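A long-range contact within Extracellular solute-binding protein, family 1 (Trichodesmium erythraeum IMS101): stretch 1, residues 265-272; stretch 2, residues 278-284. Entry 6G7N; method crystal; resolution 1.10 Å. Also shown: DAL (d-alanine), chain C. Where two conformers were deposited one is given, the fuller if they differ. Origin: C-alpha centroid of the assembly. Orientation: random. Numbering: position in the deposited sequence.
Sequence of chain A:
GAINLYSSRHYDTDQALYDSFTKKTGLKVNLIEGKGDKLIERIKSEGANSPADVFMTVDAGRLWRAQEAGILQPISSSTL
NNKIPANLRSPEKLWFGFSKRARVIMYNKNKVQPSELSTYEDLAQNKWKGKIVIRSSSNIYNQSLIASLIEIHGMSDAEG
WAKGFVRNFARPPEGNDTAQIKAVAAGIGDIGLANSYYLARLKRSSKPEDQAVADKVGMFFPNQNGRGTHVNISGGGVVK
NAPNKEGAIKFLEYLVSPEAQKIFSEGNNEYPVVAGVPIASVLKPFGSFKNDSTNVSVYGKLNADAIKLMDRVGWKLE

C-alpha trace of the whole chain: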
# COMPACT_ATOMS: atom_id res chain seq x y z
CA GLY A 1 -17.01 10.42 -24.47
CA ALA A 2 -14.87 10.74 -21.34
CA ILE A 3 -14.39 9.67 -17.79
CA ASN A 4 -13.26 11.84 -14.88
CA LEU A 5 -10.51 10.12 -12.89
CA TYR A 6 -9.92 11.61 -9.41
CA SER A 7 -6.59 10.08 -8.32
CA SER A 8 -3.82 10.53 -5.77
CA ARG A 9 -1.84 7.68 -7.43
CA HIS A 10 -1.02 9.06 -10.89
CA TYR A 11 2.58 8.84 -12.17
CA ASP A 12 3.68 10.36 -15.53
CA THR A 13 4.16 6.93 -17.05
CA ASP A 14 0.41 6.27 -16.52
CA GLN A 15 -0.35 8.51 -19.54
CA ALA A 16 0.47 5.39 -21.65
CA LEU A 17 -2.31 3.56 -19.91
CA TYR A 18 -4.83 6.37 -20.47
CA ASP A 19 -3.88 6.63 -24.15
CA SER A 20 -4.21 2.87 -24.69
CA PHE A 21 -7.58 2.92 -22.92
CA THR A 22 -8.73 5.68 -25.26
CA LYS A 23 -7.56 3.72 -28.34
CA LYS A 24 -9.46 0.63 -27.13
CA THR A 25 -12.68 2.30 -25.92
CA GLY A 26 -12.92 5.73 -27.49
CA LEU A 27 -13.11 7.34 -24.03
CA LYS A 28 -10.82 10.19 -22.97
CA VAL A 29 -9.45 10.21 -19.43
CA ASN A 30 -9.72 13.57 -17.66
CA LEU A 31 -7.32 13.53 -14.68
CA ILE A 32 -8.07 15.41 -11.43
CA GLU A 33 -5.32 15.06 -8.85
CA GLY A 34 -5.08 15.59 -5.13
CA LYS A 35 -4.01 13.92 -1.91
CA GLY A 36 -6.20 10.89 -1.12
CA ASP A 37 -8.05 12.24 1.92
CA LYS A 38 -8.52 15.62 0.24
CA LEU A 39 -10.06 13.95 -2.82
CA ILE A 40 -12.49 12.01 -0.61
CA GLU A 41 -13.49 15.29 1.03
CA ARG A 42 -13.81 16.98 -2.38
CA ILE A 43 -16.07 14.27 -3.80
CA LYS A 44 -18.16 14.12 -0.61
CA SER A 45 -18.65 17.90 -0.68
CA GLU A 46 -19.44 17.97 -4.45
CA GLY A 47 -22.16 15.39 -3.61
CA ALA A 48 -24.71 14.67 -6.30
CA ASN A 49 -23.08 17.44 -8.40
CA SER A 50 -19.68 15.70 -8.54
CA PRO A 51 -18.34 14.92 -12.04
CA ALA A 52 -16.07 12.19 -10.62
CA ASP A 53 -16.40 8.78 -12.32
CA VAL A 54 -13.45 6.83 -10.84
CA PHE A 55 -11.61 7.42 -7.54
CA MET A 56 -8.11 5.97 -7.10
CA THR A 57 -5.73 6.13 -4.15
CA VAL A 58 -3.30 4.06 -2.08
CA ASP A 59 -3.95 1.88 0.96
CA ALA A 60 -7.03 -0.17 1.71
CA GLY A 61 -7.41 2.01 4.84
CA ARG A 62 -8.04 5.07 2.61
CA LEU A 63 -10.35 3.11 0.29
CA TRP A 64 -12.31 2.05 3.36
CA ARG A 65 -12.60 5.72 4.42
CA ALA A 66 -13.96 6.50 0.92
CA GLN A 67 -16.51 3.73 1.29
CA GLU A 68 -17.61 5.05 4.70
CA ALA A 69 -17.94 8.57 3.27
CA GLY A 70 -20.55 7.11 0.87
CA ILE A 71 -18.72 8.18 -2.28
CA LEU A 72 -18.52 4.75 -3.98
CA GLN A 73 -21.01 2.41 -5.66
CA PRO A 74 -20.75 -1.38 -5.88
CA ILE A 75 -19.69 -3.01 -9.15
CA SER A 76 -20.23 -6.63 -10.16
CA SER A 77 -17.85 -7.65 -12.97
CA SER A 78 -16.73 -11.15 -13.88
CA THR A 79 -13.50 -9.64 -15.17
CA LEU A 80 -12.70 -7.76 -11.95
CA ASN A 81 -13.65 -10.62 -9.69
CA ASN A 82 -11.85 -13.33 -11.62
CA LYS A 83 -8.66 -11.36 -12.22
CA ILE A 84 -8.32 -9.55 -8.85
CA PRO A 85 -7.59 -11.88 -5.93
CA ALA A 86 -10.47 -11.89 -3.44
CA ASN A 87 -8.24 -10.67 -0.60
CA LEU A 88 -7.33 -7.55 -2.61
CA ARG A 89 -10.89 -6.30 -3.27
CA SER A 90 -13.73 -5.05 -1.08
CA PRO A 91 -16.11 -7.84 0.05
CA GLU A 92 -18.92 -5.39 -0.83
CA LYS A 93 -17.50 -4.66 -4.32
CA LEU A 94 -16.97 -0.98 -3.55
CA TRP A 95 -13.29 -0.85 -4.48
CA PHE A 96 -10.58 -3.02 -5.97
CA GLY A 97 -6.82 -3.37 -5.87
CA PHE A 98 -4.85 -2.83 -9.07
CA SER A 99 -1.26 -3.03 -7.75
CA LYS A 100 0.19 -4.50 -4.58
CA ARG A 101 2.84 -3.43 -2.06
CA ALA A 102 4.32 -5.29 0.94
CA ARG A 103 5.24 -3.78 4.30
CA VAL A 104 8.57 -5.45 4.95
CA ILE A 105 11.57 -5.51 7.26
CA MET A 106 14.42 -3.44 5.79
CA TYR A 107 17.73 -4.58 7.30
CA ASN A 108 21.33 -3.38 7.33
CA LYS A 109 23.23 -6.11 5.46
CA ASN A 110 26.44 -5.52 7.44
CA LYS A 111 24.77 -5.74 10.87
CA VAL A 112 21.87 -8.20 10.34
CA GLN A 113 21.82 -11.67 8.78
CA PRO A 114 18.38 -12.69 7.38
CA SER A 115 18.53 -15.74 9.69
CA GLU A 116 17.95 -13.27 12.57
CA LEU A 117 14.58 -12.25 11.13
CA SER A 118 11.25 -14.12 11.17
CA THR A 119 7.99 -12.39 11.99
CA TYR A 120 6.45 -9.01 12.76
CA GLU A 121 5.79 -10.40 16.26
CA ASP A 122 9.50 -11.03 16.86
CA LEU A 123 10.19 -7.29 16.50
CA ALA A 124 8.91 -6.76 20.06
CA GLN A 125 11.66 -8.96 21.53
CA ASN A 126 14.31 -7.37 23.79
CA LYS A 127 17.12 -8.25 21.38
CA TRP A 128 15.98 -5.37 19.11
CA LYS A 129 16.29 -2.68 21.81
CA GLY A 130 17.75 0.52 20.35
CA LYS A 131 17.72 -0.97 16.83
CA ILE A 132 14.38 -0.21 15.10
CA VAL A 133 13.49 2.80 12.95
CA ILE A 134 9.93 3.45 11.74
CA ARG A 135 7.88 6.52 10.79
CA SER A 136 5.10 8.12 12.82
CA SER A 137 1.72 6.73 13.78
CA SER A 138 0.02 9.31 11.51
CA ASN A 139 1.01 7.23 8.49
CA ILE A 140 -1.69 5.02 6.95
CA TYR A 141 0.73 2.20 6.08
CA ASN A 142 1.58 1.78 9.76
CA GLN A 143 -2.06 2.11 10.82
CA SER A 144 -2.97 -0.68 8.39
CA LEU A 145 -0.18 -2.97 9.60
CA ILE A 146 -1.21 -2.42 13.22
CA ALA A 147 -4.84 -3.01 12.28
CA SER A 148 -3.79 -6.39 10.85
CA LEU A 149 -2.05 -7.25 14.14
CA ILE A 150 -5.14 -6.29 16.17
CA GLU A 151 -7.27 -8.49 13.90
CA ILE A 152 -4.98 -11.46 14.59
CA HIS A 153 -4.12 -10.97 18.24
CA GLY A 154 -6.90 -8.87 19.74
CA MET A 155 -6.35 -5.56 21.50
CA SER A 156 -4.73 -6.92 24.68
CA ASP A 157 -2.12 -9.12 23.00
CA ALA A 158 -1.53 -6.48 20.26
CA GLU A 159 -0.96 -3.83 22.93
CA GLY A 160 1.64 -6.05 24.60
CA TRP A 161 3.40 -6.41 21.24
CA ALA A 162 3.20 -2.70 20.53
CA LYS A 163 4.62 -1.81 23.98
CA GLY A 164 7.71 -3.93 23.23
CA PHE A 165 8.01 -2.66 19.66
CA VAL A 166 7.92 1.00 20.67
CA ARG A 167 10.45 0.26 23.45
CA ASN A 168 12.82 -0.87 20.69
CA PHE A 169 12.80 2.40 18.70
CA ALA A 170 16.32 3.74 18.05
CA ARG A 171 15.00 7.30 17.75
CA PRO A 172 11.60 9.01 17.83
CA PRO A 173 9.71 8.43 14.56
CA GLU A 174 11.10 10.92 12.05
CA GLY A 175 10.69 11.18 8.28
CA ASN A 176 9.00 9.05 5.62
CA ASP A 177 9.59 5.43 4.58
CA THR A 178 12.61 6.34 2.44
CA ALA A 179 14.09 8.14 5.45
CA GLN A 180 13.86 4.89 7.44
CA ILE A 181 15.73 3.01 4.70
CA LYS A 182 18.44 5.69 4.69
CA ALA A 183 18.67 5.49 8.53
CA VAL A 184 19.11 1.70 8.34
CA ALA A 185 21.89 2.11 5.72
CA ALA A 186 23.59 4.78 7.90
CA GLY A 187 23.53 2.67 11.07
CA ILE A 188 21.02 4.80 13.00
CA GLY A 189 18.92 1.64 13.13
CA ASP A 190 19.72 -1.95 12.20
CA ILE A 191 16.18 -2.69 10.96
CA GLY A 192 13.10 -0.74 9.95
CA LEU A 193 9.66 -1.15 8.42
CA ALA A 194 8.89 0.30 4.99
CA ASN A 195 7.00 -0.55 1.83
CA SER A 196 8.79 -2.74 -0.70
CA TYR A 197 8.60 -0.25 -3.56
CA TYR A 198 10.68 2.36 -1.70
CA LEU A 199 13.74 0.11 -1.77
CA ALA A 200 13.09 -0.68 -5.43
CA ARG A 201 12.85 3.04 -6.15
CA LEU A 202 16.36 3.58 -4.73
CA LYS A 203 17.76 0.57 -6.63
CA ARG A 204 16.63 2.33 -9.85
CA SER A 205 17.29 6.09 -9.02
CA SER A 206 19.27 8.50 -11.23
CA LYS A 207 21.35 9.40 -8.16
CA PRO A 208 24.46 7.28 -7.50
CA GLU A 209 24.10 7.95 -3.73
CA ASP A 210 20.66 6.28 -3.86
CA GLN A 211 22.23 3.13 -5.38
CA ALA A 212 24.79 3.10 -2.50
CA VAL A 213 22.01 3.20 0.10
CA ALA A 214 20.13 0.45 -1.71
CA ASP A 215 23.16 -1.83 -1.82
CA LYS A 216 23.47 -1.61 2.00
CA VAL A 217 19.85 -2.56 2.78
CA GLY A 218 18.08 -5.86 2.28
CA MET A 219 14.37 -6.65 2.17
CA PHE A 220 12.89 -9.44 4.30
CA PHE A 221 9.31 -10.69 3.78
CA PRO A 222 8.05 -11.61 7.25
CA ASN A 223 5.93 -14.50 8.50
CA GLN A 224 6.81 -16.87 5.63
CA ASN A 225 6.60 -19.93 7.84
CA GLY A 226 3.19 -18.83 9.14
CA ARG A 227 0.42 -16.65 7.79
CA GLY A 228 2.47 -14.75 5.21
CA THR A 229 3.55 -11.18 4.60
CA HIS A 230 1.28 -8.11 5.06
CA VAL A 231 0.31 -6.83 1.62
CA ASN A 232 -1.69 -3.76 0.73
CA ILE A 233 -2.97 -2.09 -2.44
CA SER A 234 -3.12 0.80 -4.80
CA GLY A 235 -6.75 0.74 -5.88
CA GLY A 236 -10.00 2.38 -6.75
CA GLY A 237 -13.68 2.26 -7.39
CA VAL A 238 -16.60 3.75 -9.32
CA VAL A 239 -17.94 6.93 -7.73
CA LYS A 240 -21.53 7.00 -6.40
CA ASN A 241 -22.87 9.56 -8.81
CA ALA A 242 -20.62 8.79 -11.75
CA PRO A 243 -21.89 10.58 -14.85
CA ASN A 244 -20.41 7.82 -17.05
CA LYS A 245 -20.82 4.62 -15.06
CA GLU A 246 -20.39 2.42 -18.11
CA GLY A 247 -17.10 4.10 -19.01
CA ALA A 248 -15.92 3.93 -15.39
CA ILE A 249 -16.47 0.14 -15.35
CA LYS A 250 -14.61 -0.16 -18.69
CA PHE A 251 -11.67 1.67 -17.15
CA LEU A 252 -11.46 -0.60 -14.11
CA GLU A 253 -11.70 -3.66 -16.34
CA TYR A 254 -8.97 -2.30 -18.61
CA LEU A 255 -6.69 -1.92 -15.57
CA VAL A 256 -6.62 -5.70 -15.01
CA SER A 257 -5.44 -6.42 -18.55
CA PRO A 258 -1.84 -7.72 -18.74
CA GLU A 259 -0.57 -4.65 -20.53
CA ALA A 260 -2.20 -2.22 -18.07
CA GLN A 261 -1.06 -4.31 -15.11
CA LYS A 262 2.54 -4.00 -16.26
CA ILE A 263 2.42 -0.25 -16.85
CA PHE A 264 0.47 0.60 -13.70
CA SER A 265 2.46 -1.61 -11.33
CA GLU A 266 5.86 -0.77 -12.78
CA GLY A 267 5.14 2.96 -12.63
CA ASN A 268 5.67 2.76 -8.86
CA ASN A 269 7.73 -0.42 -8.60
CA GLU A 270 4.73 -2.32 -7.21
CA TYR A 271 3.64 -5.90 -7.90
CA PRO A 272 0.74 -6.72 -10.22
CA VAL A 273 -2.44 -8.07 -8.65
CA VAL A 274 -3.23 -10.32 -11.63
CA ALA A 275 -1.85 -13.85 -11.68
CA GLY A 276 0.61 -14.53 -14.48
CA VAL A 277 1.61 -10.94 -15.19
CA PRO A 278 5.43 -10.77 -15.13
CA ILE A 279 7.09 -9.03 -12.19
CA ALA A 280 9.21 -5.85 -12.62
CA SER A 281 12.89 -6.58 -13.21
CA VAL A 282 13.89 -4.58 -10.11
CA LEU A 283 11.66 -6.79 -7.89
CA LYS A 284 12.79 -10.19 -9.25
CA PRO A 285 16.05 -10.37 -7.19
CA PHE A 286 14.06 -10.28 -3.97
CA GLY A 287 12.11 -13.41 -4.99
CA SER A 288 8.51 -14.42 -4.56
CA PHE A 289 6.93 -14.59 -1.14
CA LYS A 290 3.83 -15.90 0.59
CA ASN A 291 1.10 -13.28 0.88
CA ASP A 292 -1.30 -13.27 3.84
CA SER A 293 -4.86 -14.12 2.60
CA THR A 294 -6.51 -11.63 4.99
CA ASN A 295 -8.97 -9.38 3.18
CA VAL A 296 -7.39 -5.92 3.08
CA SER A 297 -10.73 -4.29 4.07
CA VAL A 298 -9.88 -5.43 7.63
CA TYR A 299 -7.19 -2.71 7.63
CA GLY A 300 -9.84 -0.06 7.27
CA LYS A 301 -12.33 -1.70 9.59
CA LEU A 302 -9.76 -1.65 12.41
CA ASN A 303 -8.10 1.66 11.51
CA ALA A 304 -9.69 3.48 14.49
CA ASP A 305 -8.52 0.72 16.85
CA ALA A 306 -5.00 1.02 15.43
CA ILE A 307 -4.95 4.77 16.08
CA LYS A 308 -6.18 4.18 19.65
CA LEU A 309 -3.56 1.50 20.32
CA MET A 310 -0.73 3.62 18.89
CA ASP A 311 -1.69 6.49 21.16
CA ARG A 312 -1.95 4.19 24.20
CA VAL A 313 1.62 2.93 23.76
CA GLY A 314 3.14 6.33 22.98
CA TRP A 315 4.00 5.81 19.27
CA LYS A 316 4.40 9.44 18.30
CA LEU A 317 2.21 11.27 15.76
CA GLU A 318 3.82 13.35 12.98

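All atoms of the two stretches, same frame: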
# COMPACT_ATOMS: atom_id res chain seq x y z
N SER A 265 1.66 -1.13 -12.45
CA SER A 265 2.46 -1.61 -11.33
C SER A 265 3.89 -1.08 -11.43
O SER A 265 4.46 -0.58 -10.45
CB SER A 265 2.43 -3.15 -11.25
OG SER A 265 1.09 -3.63 -11.24
N GLU A 266 4.48 -1.16 -12.62
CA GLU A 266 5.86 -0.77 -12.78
C GLU A 266 6.08 0.72 -12.60
O GLU A 266 7.17 1.12 -12.17
CB GLU A 266 6.42 -1.27 -14.10
CG GLU A 266 6.51 -2.78 -14.10
CD GLU A 266 7.15 -3.37 -15.33
OE1 GLU A 266 7.59 -2.62 -16.24
OE2 GLU A 266 7.19 -4.63 -15.40
N GLY A 267 5.04 1.53 -12.80
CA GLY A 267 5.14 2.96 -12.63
C GLY A 267 5.53 3.36 -11.20
O GLY A 267 6.08 4.45 -11.00
N ASN A 268 5.21 2.54 -10.22
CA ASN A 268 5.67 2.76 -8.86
C ASN A 268 6.40 1.57 -8.26
O ASN A 268 6.44 1.44 -7.03
CB ASN A 268 4.51 3.19 -7.94
CG ASN A 268 5.00 3.72 -6.60
OD1 ASN A 268 6.03 4.42 -6.53
ND2 ASN A 268 4.24 3.44 -5.53
N ASN A 269 6.99 0.73 -9.09
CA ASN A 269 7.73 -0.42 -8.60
C ASN A 269 6.94 -1.31 -7.64
O ASN A 269 7.50 -1.87 -6.71
CB ASN A 269 9.06 0.01 -7.96
CG ASN A 269 9.90 0.81 -8.90
OD1 ASN A 269 10.26 0.34 -9.97
ND2 ASN A 269 10.20 2.05 -8.53
N GLU A 270 5.64 -1.45 -7.93
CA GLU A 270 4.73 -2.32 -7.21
C GLU A 270 4.57 -3.65 -7.96
O GLU A 270 5.02 -3.79 -9.12
CB GLU A 270 3.38 -1.62 -6.97
CG GLU A 270 3.53 -0.49 -5.98
CD GLU A 270 2.23 0.23 -5.65
OE1 GLU A 270 1.20 -0.45 -5.34
OE2 GLU A 270 2.22 1.49 -5.65
N TYR A 271 3.96 -4.62 -7.29
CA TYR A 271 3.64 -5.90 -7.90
C TYR A 271 2.28 -5.81 -8.59
O TYR A 271 1.38 -5.14 -8.10
CB TYR A 271 3.58 -6.99 -6.82
CG TYR A 271 4.87 -7.22 -6.07
CD1 TYR A 271 5.82 -8.12 -6.56
CD2 TYR A 271 5.18 -6.55 -4.90
CE1 TYR A 271 7.03 -8.32 -5.90
CE2 TYR A 271 6.40 -6.75 -4.23
CZ TYR A 271 7.31 -7.63 -4.74
OH TYR A 271 8.52 -7.80 -4.06
N PRO A 272 2.08 -6.57 -9.67
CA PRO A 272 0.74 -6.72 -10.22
C PRO A 272 -0.16 -7.44 -9.25
O PRO A 272 0.31 -8.19 -8.39
CB PRO A 272 0.94 -7.61 -11.47
CG PRO A 272 2.40 -7.55 -11.73
CD PRO A 272 3.05 -7.40 -10.41
N PRO A 278 4.04 -10.81 -15.57
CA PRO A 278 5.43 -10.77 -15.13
C PRO A 278 5.72 -9.64 -14.15
O PRO A 278 5.14 -8.55 -14.24
CB PRO A 278 6.22 -10.61 -16.44
CG PRO A 278 5.34 -11.27 -17.44
CD PRO A 278 3.95 -10.83 -17.04
N ILE A 279 6.64 -9.91 -13.25
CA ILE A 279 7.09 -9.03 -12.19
C ILE A 279 8.16 -8.07 -12.72
O ILE A 279 8.98 -8.46 -13.54
CB ILE A 279 7.71 -9.92 -11.05
CG1 ILE A 279 6.71 -10.99 -10.57
CG2 ILE A 279 8.21 -9.09 -9.88
CD1 ILE A 279 5.37 -10.40 -10.26
N ALA A 280 8.17 -6.82 -12.24
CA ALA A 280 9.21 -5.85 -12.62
C ALA A 280 10.62 -6.41 -12.41
O ALA A 280 10.90 -7.07 -11.38
CB ALA A 280 9.09 -4.55 -11.83
N SER A 281 11.52 -6.08 -13.32
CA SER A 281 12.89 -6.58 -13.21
C SER A 281 13.56 -6.22 -11.87
O SER A 281 14.28 -7.04 -11.30
CB SER A 281 13.74 -6.07 -14.37
OG SER A 281 13.19 -6.52 -15.59
N VAL A 282 13.28 -5.02 -11.35
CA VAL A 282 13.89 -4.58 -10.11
C VAL A 282 13.41 -5.42 -8.91
O VAL A 282 14.10 -5.51 -7.89
CB VAL A 282 13.61 -3.07 -9.87
CG1 VAL A 282 12.13 -2.78 -9.63
CG2 VAL A 282 14.46 -2.51 -8.72
N LEU A 283 12.20 -5.97 -8.98
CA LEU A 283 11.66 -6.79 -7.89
C LEU A 283 12.10 -8.25 -7.94
O LEU A 283 12.12 -8.91 -6.90
CB LEU A 283 10.13 -6.70 -7.88
CG LEU A 283 9.57 -5.30 -7.63
CD1 LEU A 283 8.06 -5.26 -7.82
CD2 LEU A 283 9.94 -4.78 -6.25
N LYS A 284 12.45 -8.77 -9.11
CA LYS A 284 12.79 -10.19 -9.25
C LYS A 284 13.91 -10.66 -8.30
O LYS A 284 13.80 -11.77 -7.75
CB LYS A 284 13.12 -10.57 -10.70
CG LYS A 284 11.93 -10.54 -11.66
CD LYS A 284 12.37 -11.01 -13.04
CE LYS A 284 11.42 -10.58 -14.14
NZ LYS A 284 11.87 -11.10 -15.48
N DAL C . 3.26 7.36 -1.34
CA DAL C . 3.00 7.36 -2.82
CB DAL C . 1.94 8.38 -3.18
C DAL C . 2.66 6.00 -3.35
O DAL C . 2.77 5.05 -2.55
OXT DAL C . 2.29 5.91 -4.56
O HOH W 1 5.03 -5.79 -13.73
O HOH W 2 10.56 -4.55 -15.64
O HOH W 3 5.84 -5.68 -11.06
O HOH W 4 10.07 -9.71 -5.19

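Two chain segments can pack closely without a single direct hydrogen bond between them, provided that apolar side chains fill the space and water serves the polar groups left over. The contact between residues 265-272 and 278-284 of this solute-binding protein is a compact example, burying 417 Å² in all.

Its centre is Leu283, which loses more surface to the other stretch than any other residue here. Its CA-to-CB bond points toward stretch 1, and the m,t rotamer extends the side chain so that CD1 lies over one face of the Tyr271 ring, 3.8 Å from the ring centroid and 13° off the normal, a CH-pi contact. The same methyl reaches the backbone, with Leu283 CD1 3.6 Å from both Asn269 O and Glu270 O. A leucine suits this site because one terminal methyl, at the end of an extended apolar chain, can cover the ring and still lie against the main chain.

Tyr271 meets it from a sideways start. With chi1 at -62° and chi2 at -88°, its ring is carried nearer to stretch 2, and Ile279 CG2 approaches ring atom Tyr271 CD1 obliquely at 4.2 Å. The phenol is accommodated as well: Tyr271 OH donates to a water at 2.7 Å, and that water donates to Leu283 O at 2.8 Å, so one residue pair is joined by both an apolar and a polar link. Ile279, m at both chi angles, also places CD1 3.8 Å from Pro272 CD, where the puckered proline ring offers apolar carbon to the isoleucine methyl.

Earlier in stretch 1, Glu266 adopts m,t, an extended form whose aliphatic part and carboxylate both find uses. Glu266 CG packs 3.9 Å from Ala280 CB, while Glu266 OE2 comes within 3.6 Å of Ala280 CA; the small methyl, directed toward stretch 1, allows this close approach. One water donates to Glu266 OE2 at 3.0 Å and to Pro278 O at 2.8 Å. A second makes a weak bond to Glu266 OE2 at 3.4 Å and accepts from Ser281 N at 2.9 Å. A third links the backbones, accepting from Ala280 N at 2.8 Å and donating to Glu270 O at 2.8 Å.

Local bonds help shape these surfaces. A type I turn from Glu266 to Asn269 precedes Glu270, whose N donates to Ser265 O at 2.9 Å. In stretch 2, Leu283 N donates to Ala280 O at 2.9 Å, within a bend that lets Ala280, Val282 and Leu283 all direct their CA-to-CB bonds toward stretch 1.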